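PDB 4R9Z: acyl-CoA thioesterase II from Mycobacterium avium subsp. paratuberculosis, which probably hydrolyses fatty acyl-CoA thioesters to free fatty acids and coenzyme A, as a double hot-dog thioesterase of the TesB family. Local coordinates for the interface of chains A and B. Sequence-based numbering; all coordinates share one arbitrary frame. Chains: chain A/B, Uncharacterized protein.

The interface of chains A and B. Residues chain A 244-247; chain B 121, 227.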
# COMPACT_ATOMS: atom_id res chain seq x y z
N SER A 244 -6.14 12.74 -4.45
CA SER A 244 -5.63 13.72 -3.50
C SER A 244 -4.18 14.13 -3.76
O SER A 244 -3.41 13.39 -4.37
CB SER A 244 -5.77 13.18 -2.08
OG SER A 244 -5.23 11.88 -1.97
N SER A 245 -3.85 15.33 -3.30
CA SER A 245 -2.48 15.83 -3.31
C SER A 245 -2.27 16.66 -2.06
O SER A 245 -2.96 17.65 -1.84
CB SER A 245 -2.22 16.67 -4.56
OG SER A 245 -0.89 17.16 -4.59
N ALA A 246 -1.32 16.26 -1.22
CA ALA A 246 -1.04 17.01 0.01
C ALA A 246 0.22 17.83 -0.17
O ALA A 246 1.22 17.61 0.52
CB ALA A 246 -0.89 16.07 1.19
N GLY A 247 0.18 18.78 -1.10
CA GLY A 247 1.34 19.59 -1.40
C GLY A 247 2.20 18.89 -2.43
O GLY A 247 1.78 18.69 -3.57
N VAL B 121 -2.96 21.59 -3.80
CA VAL B 121 -3.73 20.77 -2.87
C VAL B 121 -5.15 20.52 -3.34
O VAL B 121 -5.86 21.44 -3.76
CB VAL B 121 -3.78 21.44 -1.47
CG1 VAL B 121 -4.49 20.55 -0.46
CG2 VAL B 121 -2.38 21.79 -1.00
N HIS B 227 -2.34 12.68 4.68
CA HIS B 227 -2.61 13.86 3.91
C HIS B 227 -2.45 15.10 4.74
O HIS B 227 -1.60 15.91 4.51
CB HIS B 227 -4.02 13.76 3.36
CG HIS B 227 -4.37 14.84 2.41
ND1 HIS B 227 -5.02 15.98 2.79
CD2 HIS B 227 -4.20 14.95 1.08
CE1 HIS B 227 -5.21 16.75 1.75
NE2 HIS B 227 -4.72 16.15 0.70
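The end of strand 236-246 of chain A and the loop residue A:Gly247 that follows it meet the short strand 121-122 of chain B, together with a chain B loop carrying B:His227. Both chains are double hot-dog thioesterases of the C/M/P thioester hydrolase family, and this patch is part of a two-fold symmetric interface in the deposited assembly, so its twin recurs with the chains exchanged. It illustrates how a strand end can meet a partner through a backbone bridge on one side and an aromatic side chain on another. A:Ala246 forms an antiparallel beta bridge with B:Val121, and its methyl group, CB, lies over one face of the B:His227 imidazole. The methyl sits 3.4 Å above the ring plane, displaced toward the rim, where CD2 is 3.5 Å from CB in a CH-pi contact. The same CB also approaches the backbone O of B:His227 at 3.4 Å, so ring and main chain of one residue border the methyl together. With CG anti to the backbone N (chi1 -173°), the imidazole lies across the strand, with NE2 turned toward the A:Ser245 carbonyl. There its NE2 makes a weak, bent hydrogen bond to the backbone O of A:Ser245, 3.4 Å long with 135° at the hydrogen. Earlier in the strand, CB of A:Ser244 packs against CD2 of the imidazole at 3.9 Å. B:Val121 approaches the A:Ser245 carbonyl as well: its CA lies 3.4 Å from that O, and the CG1 branch is also nearby. The other branch, CG2, points toward the A:Gly247 backbone, 3.9 Å from its N.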